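Local coordinates for protein phenylacetate-coenzyme A ligase (Bacteroides vulgatus, PDB 3LAX) that belongs to the AMP-binding family of acyl-CoA ligases and is represented here by its small C-terminal alpha/beta domain, at residues A[7-12]-A[44-49]; A[31-36]-A[99-104]; A[49-54]-A[85-90]. All coordinates share one frame; numbering follows the deposited sequence. Where two conformers were deposited one is given.

Interaction 1: A[7-12]-A[44-49]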
loop_
_atom_site.group_PDB
_atom_site.type_symbol
_atom_site.label_atom_id
_atom_site.label_comp_id
_atom_site.label_asym_id
_atom_site.label_seq_id
_atom_site.Cartn_x
_atom_site.Cartn_y
_atom_site.Cartn_z
ATOM N N ILE A 7 -10.826 7.374 -2.589
ATOM C CA ILE A 7 -11.430 6.097 -2.899
ATOM C C ILE A 7 -12.390 5.717 -1.792
ATOM O O ILE A 7 -12.377 6.296 -0.708
ATOM C CB ILE A 7 -10.381 5.000 -3.100
ATOM C CG1 ILE A 7 -9.613 4.753 -1.808
ATOM C CG2 ILE A 7 -9.424 5.399 -4.205
ATOM C CD1 ILE A 7 -8.573 3.657 -1.908
ATOM N N ILE A 8 -13.249 4.757 -2.081
ATOM C CA ILE A 8 -14.206 4.273 -1.101
ATOM C C ILE A 8 -14.101 2.759 -1.014
ATOM O O ILE A 8 -14.211 2.065 -2.026
ATOM C CB ILE A 8 -15.634 4.689 -1.479
ATOM C CG1 ILE A 8 -15.756 6.216 -1.449
ATOM C CG2 ILE A 8 -16.643 4.046 -0.541
ATOM C CD1 ILE A 8 -17.074 6.735 -1.992
ATOM N N LEU A 9 -13.871 2.253 0.190
ATOM C CA LEU A 9 -13.693 0.826 0.400
ATOM C C LEU A 9 -14.523 0.379 1.595
ATOM O O LEU A 9 -14.348 0.890 2.701
ATOM C CB LEU A 9 -12.216 0.512 0.624
ATOM C CG LEU A 9 -11.863 -0.951 0.875
ATOM C CD1 LEU A 9 -12.043 -1.784 -0.388
ATOM C CD2 LEU A 9 -10.442 -1.034 1.357
ATOM N N LYS A 10 -15.410 -0.588 1.360
ATOM C CA LYS A 10 -16.344 -1.040 2.389
ATOM C C LYS A 10 -16.970 0.120 3.168
ATOM O O LYS A 10 -16.994 0.089 4.405
ATOM C CB LYS A 10 -15.640 -1.994 3.359
ATOM C CG LYS A 10 -15.978 -3.459 3.142
ATOM C CD LYS A 10 -15.985 -3.811 1.668
ATOM C CE LYS A 10 -16.458 -5.235 1.462
ATOM N NZ LYS A 10 -16.840 -5.495 0.049
ATOM N N GLY A 11 -17.452 1.134 2.454
ATOM C CA GLY A 11 -18.109 2.274 3.072
ATOM C C GLY A 11 -17.183 3.352 3.601
ATOM O O GLY A 11 -17.647 4.421 3.991
ATOM N N VAL A 12 -15.878 3.086 3.606
ATOM C CA VAL A 12 -14.917 3.995 4.224
ATOM C C VAL A 12 -14.187 4.836 3.179
ATOM O O VAL A 12 -13.529 4.297 2.282
ATOM C CB VAL A 12 -13.873 3.221 5.077
ATOM C CG1 VAL A 12 -12.880 4.183 5.721
ATOM C CG2 VAL A 12 -14.566 2.354 6.133
ATOM N N ASP A 44 -14.502 -6.666 -0.619
ATOM C CA ASP A 44 -13.418 -5.900 -1.208
ATOM C C ASP A 44 -12.175 -5.939 -0.331
ATOM O O ASP A 44 -12.259 -5.897 0.899
ATOM C CB ASP A 44 -13.845 -4.448 -1.411
ATOM C CG ASP A 44 -14.927 -4.296 -2.460
ATOM O OD1 ASP A 44 -15.194 -5.275 -3.200
ATOM O OD2 ASP A 44 -15.501 -3.187 -2.542
ATOM N N GLU A 45 -11.020 -6.008 -0.977
ATOM C CA GLU A 45 -9.752 -6.030 -0.274
ATOM C C GLU A 45 -8.839 -4.951 -0.836
ATOM O O GLU A 45 -8.886 -4.652 -2.026
ATOM C CB GLU A 45 -9.077 -7.390 -0.430
ATOM C CG GLU A 45 -9.505 -8.443 0.571
ATOM C CD GLU A 45 -8.510 -9.587 0.646
ATOM O OE1 GLU A 45 -8.477 -10.418 -0.289
ATOM O OE2 GLU A 45 -7.752 -9.650 1.640
HETATM N N MSE A 46 -8.012 -4.372 0.027
HETATM C CA MSE A 46 -6.963 -3.462 -0.399
HETATM C C MSE A 46 -5.612 -4.106 -0.158
HETATM O O MSE A 46 -5.341 -4.565 0.944
HETATM C CB MSE A 46 -7.022 -2.141 0.380
HETATM C CG MSE A 46 -5.806 -1.253 0.137
HETATM SE SE MSE A 46 -5.699 0.390 1.174
HETATM C CE MSE A 46 -7.161 1.314 0.328
ATOM N N THR A 47 -4.775 -4.137 -1.191
ATOM C CA THR A 47 -3.380 -4.532 -1.039
ATOM C C THR A 47 -2.515 -3.299 -1.260
ATOM O O THR A 47 -2.762 -2.516 -2.181
ATOM C CB THR A 47 -2.991 -5.629 -2.055
ATOM O OG1 THR A 47 -3.807 -6.786 -1.837
ATOM C CG2 THR A 47 -1.517 -6.012 -1.897
ATOM N N VAL A 48 -1.516 -3.111 -0.401
ATOM C CA VAL A 48 -0.555 -2.050 -0.592
ATOM C C VAL A 48 0.815 -2.694 -0.815
ATOM O O VAL A 48 1.413 -3.230 0.116
ATOM C CB VAL A 48 -0.518 -1.076 0.610
ATOM C CG1 VAL A 48 0.541 0.002 0.394
ATOM C CG2 VAL A 48 -1.905 -0.447 0.837
ATOM N N GLU A 49 1.274 -2.649 -2.058
ATOM C CA GLU A 49 2.625 -3.094 -2.397
ATOM C C GLU A 49 3.549 -1.890 -2.316
ATOM O O GLU A 49 3.211 -0.796 -2.770
ATOM C CB GLU A 49 2.671 -3.646 -3.815
ATOM C CG GLU A 49 2.021 -5.003 -3.973
ATOM C CD GLU A 49 1.949 -5.445 -5.418
ATOM O OE1 GLU A 49 1.281 -4.763 -6.225
ATOM O OE2 GLU A 49 2.569 -6.475 -5.752
#
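Asp-44 brings the one flat group that meets the other segment, its carboxylate, and in the conformer modelled Lys-10 NZ lies over one face, 3.4 Å almost straight above Asp-44 CG. The placement is doubtful: it is one of two deposited, and it crowds Lys-10 NZ to 2.7 Å from Asp-44 N, two donors that cannot bond. The salt bridge from Lys-10 NZ to Asp-44 OD1 is long, 3.6 Å. Both oxygens have partners beyond these segments: OD1 takes a hydrogen bond from Thr-39 OG1, and OD2 forms a salt bridge with Arg-106, which also donates to Ile-8 O. The apolar contact is firmer. Leu-9 has CG anti to its backbone N (chi1 179°), and its two methyls divide the work. Leu-9 CD1 lies 3.4 Å from Asp-44 CB as the side chains run past each other in opposite directions, whereas Leu-9 CD2 lies 3.7 Å from CB of Met-46, a selenomethionine. Chi3 of Met-46 (-69°) brings its CE to 3.5 Å from Ile-7 CD1, the two chains crossing at about a right angle. Ile-14, Ile-35 and Leu-37 extend this apolar layer. Across the turn, Leu-9 N donates to Val-12 O at 2.9 Å, and Val-12 N returns the bond. The example illustrates how a tight beta hairpin closed by a type I' turn packs by its side chains against one strand of a larger sheet.

Interaction 2: A[31-36]-A[99-104]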
loop_
_atom_site.group_PDB
_atom_site.type_symbol
_atom_site.label_atom_id
_atom_site.label_comp_id
_atom_site.label_asym_id
_atom_site.label_seq_id
_atom_site.Cartn_x
_atom_site.Cartn_y
_atom_site.Cartn_z
ATOM N N SER A 31 10.174 5.058 -2.718
ATOM C CA SER A 31 9.019 5.950 -2.817
ATOM C C SER A 31 7.894 5.377 -3.666
ATOM O O SER A 31 6.805 5.931 -3.698
ATOM C CB SER A 31 9.438 7.283 -3.427
ATOM O OG SER A 31 9.765 7.108 -4.790
ATOM N N ASP A 32 8.146 4.277 -4.365
ATOM C CA ASP A 32 7.124 3.709 -5.227
ATOM C C ASP A 32 6.283 2.658 -4.546
ATOM O O ASP A 32 6.800 1.742 -3.903
ATOM C CB ASP A 32 7.746 3.160 -6.509
ATOM C CG ASP A 32 8.368 4.253 -7.332
ATOM O OD1 ASP A 32 7.596 5.063 -7.893
ATOM O OD2 ASP A 32 9.616 4.337 -7.375
ATOM N N TYR A 33 4.973 2.810 -4.690
ATOM C CA TYR A 33 4.005 1.936 -4.070
ATOM C C TYR A 33 2.825 1.804 -5.026
ATOM O O TYR A 33 2.661 2.607 -5.967
ATOM C CB TYR A 33 3.532 2.529 -2.739
ATOM C CG TYR A 33 2.763 3.819 -2.929
ATOM C CD1 TYR A 33 1.383 3.817 -2.971
ATOM C CD2 TYR A 33 3.423 5.030 -3.083
ATOM C CE1 TYR A 33 0.669 4.997 -3.160
ATOM C CE2 TYR A 33 2.724 6.215 -3.264
ATOM C CZ TYR A 33 1.348 6.186 -3.309
ATOM O OH TYR A 33 0.638 7.358 -3.505
ATOM N N LEU A 34 2.016 0.782 -4.801
ATOM C CA LEU A 34 0.828 0.568 -5.608
ATOM C C LEU A 34 -0.268 0.020 -4.724
ATOM O O LEU A 34 -0.071 -0.969 -4.031
ATOM C CB LEU A 34 1.123 -0.429 -6.727
ATOM C CG LEU A 34 -0.068 -0.759 -7.627
ATOM C CD1 LEU A 34 -0.555 0.489 -8.352
ATOM C CD2 LEU A 34 0.311 -1.861 -8.612
ATOM N N ILE A 35 -1.412 0.695 -4.728
ATOM C CA ILE A 35 -2.560 0.265 -3.960
ATOM C C ILE A 35 -3.485 -0.460 -4.927
ATOM O O ILE A 35 -3.927 0.124 -5.916
ATOM C CB ILE A 35 -3.312 1.483 -3.380
ATOM C CG1 ILE A 35 -2.401 2.314 -2.462
ATOM C CG2 ILE A 35 -4.561 1.050 -2.650
ATOM C CD1 ILE A 35 -2.940 3.733 -2.189
ATOM N N THR A 36 -3.759 -1.734 -4.673
ATOM C CA THR A 36 -4.652 -2.490 -5.547
ATOM C C THR A 36 -5.944 -2.821 -4.816
ATOM O O THR A 36 -5.915 -3.372 -3.715
ATOM C CB THR A 36 -4.012 -3.802 -6.067
ATOM O OG1 THR A 36 -2.832 -3.495 -6.818
ATOM C CG2 THR A 36 -4.997 -4.553 -6.975
ATOM N N ALA A 99 1.839 8.793 -12.972
ATOM C CA ALA A 99 1.916 8.196 -11.642
ATOM C C ALA A 99 0.602 7.523 -11.230
ATOM O O ALA A 99 -0.167 8.073 -10.446
ATOM C CB ALA A 99 2.332 9.244 -10.611
ATOM N N VAL A 100 0.350 6.334 -11.769
ATOM C CA VAL A 100 -0.799 5.527 -11.363
ATOM C C VAL A 100 -0.496 4.831 -10.031
ATOM O O VAL A 100 0.228 3.831 -9.994
ATOM C CB VAL A 100 -1.136 4.472 -12.440
ATOM C CG1 VAL A 100 -2.250 3.548 -11.972
ATOM C CG2 VAL A 100 -1.514 5.156 -13.750
ATOM N N ARG A 101 -1.041 5.367 -8.939
ATOM C CA ARG A 101 -0.748 4.851 -7.599
ATOM C C ARG A 101 -1.821 3.903 -7.104
ATOM O O ARG A 101 -1.607 3.166 -6.152
ATOM C CB ARG A 101 -0.579 5.986 -6.595
ATOM C CG ARG A 101 0.607 6.871 -6.864
ATOM C CD ARG A 101 1.912 6.081 -6.854
ATOM N NE ARG A 101 3.031 6.982 -6.630
ATOM C CZ ARG A 101 4.306 6.671 -6.847
ATOM N NH1 ARG A 101 4.626 5.469 -7.310
ATOM N NH2 ARG A 101 5.259 7.562 -6.598
ATOM N N VAL A 102 -2.983 3.944 -7.745
ATOM C CA VAL A 102 -4.086 3.086 -7.369
ATOM C C VAL A 102 -4.561 2.308 -8.583
ATOM O O VAL A 102 -4.841 2.901 -9.630
ATOM C CB VAL A 102 -5.268 3.913 -6.815
ATOM C CG1 VAL A 102 -6.399 2.998 -6.371
ATOM C CG2 VAL A 102 -4.799 4.783 -5.677
ATOM N N LYS A 103 -4.633 0.987 -8.441
ATOM C CA LYS A 103 -5.218 0.111 -9.447
ATOM C C LYS A 103 -6.499 -0.490 -8.867
ATOM O O LYS A 103 -6.456 -1.306 -7.948
ATOM C CB LYS A 103 -4.228 -0.983 -9.858
ATOM C CG LYS A 103 -4.810 -1.999 -10.826
ATOM C CD LYS A 103 -3.743 -2.652 -11.680
ATOM C CE LYS A 103 -2.625 -3.211 -10.833
ATOM N NZ LYS A 103 -1.720 -4.111 -11.618
ATOM N N ASP A 104 -7.642 -0.062 -9.396
ATOM C CA ASP A 104 -8.932 -0.486 -8.867
ATOM C C ASP A 104 -9.585 -1.456 -9.842
ATOM O O ASP A 104 -10.089 -1.060 -10.896
ATOM C CB ASP A 104 -9.840 0.724 -8.617
ATOM C CG ASP A 104 -11.067 0.380 -7.793
ATOM O OD1 ASP A 104 -11.417 -0.817 -7.678
ATOM O OD2 ASP A 104 -11.690 1.321 -7.250
HETATM O O HOH W 1 8.156 7.657 -6.896
HETATM O O HOH W 2 2.782 3.010 -8.555
#
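Backbone hydrogen bonds join Ile-35 to both Arg-101 and Lys-103 in the staggered pattern of parallel strands: Ile-35 N donates to Arg-101 O at 2.9 Å, and Lys-103 N to Ile-35 O at 2.8 Å. Val-102 CA adds a CA-H...O contact to the same Ile-35 carbonyl. Ionic bonding occupies the other end. Arg-101 NH1 donates to Asp-32 OD1 over 3.1 Å in a nearly straight bond (171°); Asp-32 OD1 accepts with its anti lone pair and lies in the guanidinium plane, while the carboxylate plane is turned well out of it. A water ties the same OD1 to Arg-101 NH2 and also meets Ser-31 OG, so Asp-32 OD1 is held twice. The third kind is aromatic. A bend at chi2 (-59°) places Arg-101 CD over one face of the Tyr-33 ring, 3.9 Å from its centroid and displaced toward the rim, in a CH-pi contact. Arg-101 NE follows over Tyr-33 CE2 at 3.5 Å, and ring and guanidinium planes differ by 29°. Beyond the ring, Tyr-33 OH is hydrogen-bonded to Glu-20, while buried Tyr-33 N has no partner in the model. The apolar contact is looser: Ile-35 CD1 lies 4.1 Å from Val-102 CG2. Ile-35 and Val-102 share the sheet face packed on Pro-16 at the start of helix 16-24, and strand 43-52 pairs with the other edge of strand 32-40.

Interaction 3: A[49-54]-A[85-90]; sequences EVELSQ and KLVPKG
OE2 of Glu-51 is held by a salt bridge to Lys-94 NZ and a hydrogen bond from Leu-92 N, while OE1 accepts Gly-90 N. The bond from Gly-90 N to Glu-51 OE1, 2.9 Å long, is nearly straight at hydrogen (172°), yet the donor arrives from well above the carboxylate plane. Gly-90 has a positive phi of 91°, and a CB there would press against the carbonyl oxygen of Lys-89. Behind this grip the strands pair in parallel. Val-50 is bonded through both its backbone groups: Val-50 N to Lys-85 O at 3.0 Å, and Val-50 O from Val-87 N at 2.9 Å. Leu-52 N then reaches Val-87 O at 2.8 Å, nearly along the C=O axis, and Glu-51 CA makes a CA-H...O contact with that same oxygen. Past Val-87 segment 85-90 leaves the sheet, and Glu-51 follows it with its side chain, Glu-51 CG passing 4.0 Å from Val-87 CG2. The two faces differ in character. Val-50 and Leu-86 both point to the face where Leu-86 meets Leu-63, Leu-66 and Thr-67 of helix 60-78, as expected in a beta-alpha-beta unit. Leu-52 CD2 comes within 4.0 Å of Leu-86 CB, the two leucines crossing at about a right angle. On the other face Glu-49 OE2 lies 4.0 Å from Val-87 CG1. Two N-H donors and a lysine around the buried Glu-51 would probably favour its charged form, so that a side-chain-to-backbone hydrogen bond, probably strengthened by that charge, joins the segments just past the last backbone pair.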
loop_
_atom_site.group_PDB
_atom_site.type_symbol
_atom_site.label_atom_id
_atom_site.label_comp_id
_atom_site.label_asym_id
_atom_site.label_seq_id
_atom_site.Cartn_x
_atom_site.Cartn_y
_atom_site.Cartn_z
ATOM N N GLU A 49 1.274 -2.649 -2.058
ATOM C CA GLU A 49 2.625 -3.094 -2.397
ATOM C C GLU A 49 3.549 -1.890 -2.316
ATOM O O GLU A 49 3.211 -0.796 -2.770
ATOM C CB GLU A 49 2.671 -3.646 -3.815
ATOM C CG GLU A 49 2.021 -5.003 -3.973
ATOM C CD GLU A 49 1.949 -5.445 -5.418
ATOM O OE1 GLU A 49 1.281 -4.763 -6.225
ATOM O OE2 GLU A 49 2.569 -6.475 -5.752
ATOM N N VAL A 50 4.720 -2.075 -1.728
ATOM C CA VAL A 50 5.697 -0.997 -1.692
ATOM C C VAL A 50 7.086 -1.568 -1.898
ATOM O O VAL A 50 7.428 -2.631 -1.370
ATOM C CB VAL A 50 5.616 -0.143 -0.395
ATOM C CG1 VAL A 50 5.717 -1.014 0.842
ATOM C CG2 VAL A 50 6.689 0.945 -0.395
ATOM N N GLU A 51 7.867 -0.865 -2.704
ATOM C CA GLU A 51 9.228 -1.299 -2.979
ATOM C C GLU A 51 10.123 -1.091 -1.778
ATOM O O GLU A 51 10.061 -0.061 -1.091
ATOM C CB GLU A 51 9.807 -0.539 -4.167
ATOM C CG GLU A 51 9.158 -0.892 -5.465
ATOM C CD GLU A 51 9.895 -0.327 -6.669
ATOM O OE1 GLU A 51 10.959 0.303 -6.492
ATOM O OE2 GLU A 51 9.398 -0.510 -7.800
ATOM N N LEU A 52 10.994 -2.067 -1.553
ATOM C CA LEU A 52 12.053 -1.908 -0.582
ATOM C C LEU A 52 13.102 -0.955 -1.120
ATOM O O LEU A 52 13.305 -0.846 -2.342
ATOM C CB LEU A 52 12.699 -3.258 -0.302
ATOM C CG LEU A 52 11.799 -4.261 0.415
ATOM C CD1 LEU A 52 12.413 -5.655 0.327
ATOM C CD2 LEU A 52 11.586 -3.849 1.869
ATOM N N SER A 53 13.772 -0.261 -0.209
ATOM C CA SER A 53 14.943 0.514 -0.569
ATOM C C SER A 53 16.055 -0.441 -1.006
ATOM O O SER A 53 16.145 -1.562 -0.499
ATOM C CB SER A 53 15.433 1.303 0.640
ATOM O OG SER A 53 16.691 1.880 0.355
ATOM N N GLN A 54 16.905 -0.012 -1.932
ATOM C CA GLN A 54 18.038 -0.857 -2.314
ATOM C C GLN A 54 18.983 -1.038 -1.141
ATOM O O GLN A 54 19.821 -1.929 -1.162
ATOM C CB GLN A 54 18.787 -0.306 -3.530
ATOM C CG GLN A 54 19.287 1.107 -3.369
ATOM C CD GLN A 54 18.319 2.118 -3.941
ATOM O OE1 GLN A 54 17.159 2.186 -3.524
ATOM N NE2 GLN A 54 18.783 2.901 -4.910
ATOM N N LYS A 85 2.400 -5.682 1.266
ATOM C CA LYS A 85 3.378 -6.569 0.648
ATOM C C LYS A 85 4.614 -5.774 0.256
ATOM O O LYS A 85 4.534 -4.860 -0.568
ATOM C CB LYS A 85 2.786 -7.245 -0.589
ATOM C CG LYS A 85 1.593 -8.142 -0.306
ATOM C CD LYS A 85 1.116 -8.835 -1.571
ATOM C CE LYS A 85 -0.049 -9.759 -1.282
ATOM N NZ LYS A 85 -0.539 -10.410 -2.527
ATOM N N LEU A 86 5.757 -6.133 0.835
ATOM C CA LEU A 86 7.004 -5.483 0.481
ATOM C C LEU A 86 7.580 -6.243 -0.707
ATOM O O LEU A 86 7.646 -7.476 -0.690
ATOM C CB LEU A 86 7.972 -5.478 1.666
ATOM C CG LEU A 86 7.341 -4.827 2.903
ATOM C CD1 LEU A 86 8.347 -4.704 4.054
ATOM C CD2 LEU A 86 6.722 -3.476 2.576
ATOM N N VAL A 87 7.970 -5.503 -1.737
ATOM C CA VAL A 87 8.435 -6.095 -2.981
ATOM C C VAL A 87 9.821 -5.556 -3.295
ATOM O O VAL A 87 10.212 -4.497 -2.796
ATOM C CB VAL A 87 7.448 -5.822 -4.150
ATOM C CG1 VAL A 87 6.059 -6.374 -3.811
ATOM C CG2 VAL A 87 7.369 -4.331 -4.481
ATOM N N PRO A 88 10.583 -6.287 -4.112
ATOM C CA PRO A 88 11.955 -5.863 -4.398
ATOM C C PRO A 88 12.022 -4.516 -5.104
ATOM O O PRO A 88 11.090 -4.126 -5.816
ATOM C CB PRO A 88 12.468 -6.955 -5.339
ATOM C CG PRO A 88 11.599 -8.136 -5.068
ATOM C CD PRO A 88 10.255 -7.582 -4.734
ATOM N N LYS A 89 13.125 -3.808 -4.910
ATOM C CA LYS A 89 13.341 -2.570 -5.630
ATOM C C LYS A 89 13.169 -2.802 -7.128
ATOM O O LYS A 89 13.717 -3.762 -7.689
ATOM C CB LYS A 89 14.736 -2.026 -5.329
ATOM C CG LYS A 89 15.077 -0.764 -6.094
ATOM C CD LYS A 89 16.411 -0.226 -5.658
ATOM C CE LYS A 89 17.055 0.634 -6.732
ATOM N NZ LYS A 89 18.021 -0.153 -7.560
ATOM N N GLY A 90 12.388 -1.938 -7.770
ATOM C CA GLY A 90 12.170 -2.024 -9.205
ATOM C C GLY A 90 10.975 -2.865 -9.629
ATOM O O GLY A 90 10.618 -2.884 -10.804
#

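How the interactions relate
All three contacts involve the mixed sheet ordered 83-87, 43-52, 32-40, 102-104. Interaction 3 joins its first two strands and interaction 2 its last two; interaction 1 sets the separate hairpin against strand 43-52. Centres lie about 12 Å apart for interactions 1 and 2, and likewise for 2 and 3, but about 20 Å for 1 and 3, which share Glu-49 and fall on opposite sides of the chain's centre. Along the sequence, interaction 1 closes before interaction 3 opens, interaction 2 alternates with interaction 1, and interaction 3 nests inside interaction 2. Backbone bonds such as Thr-36 N to Thr-47 O connect the inner strands, to whose outer edges the later strands 83-87 and 102-104 add.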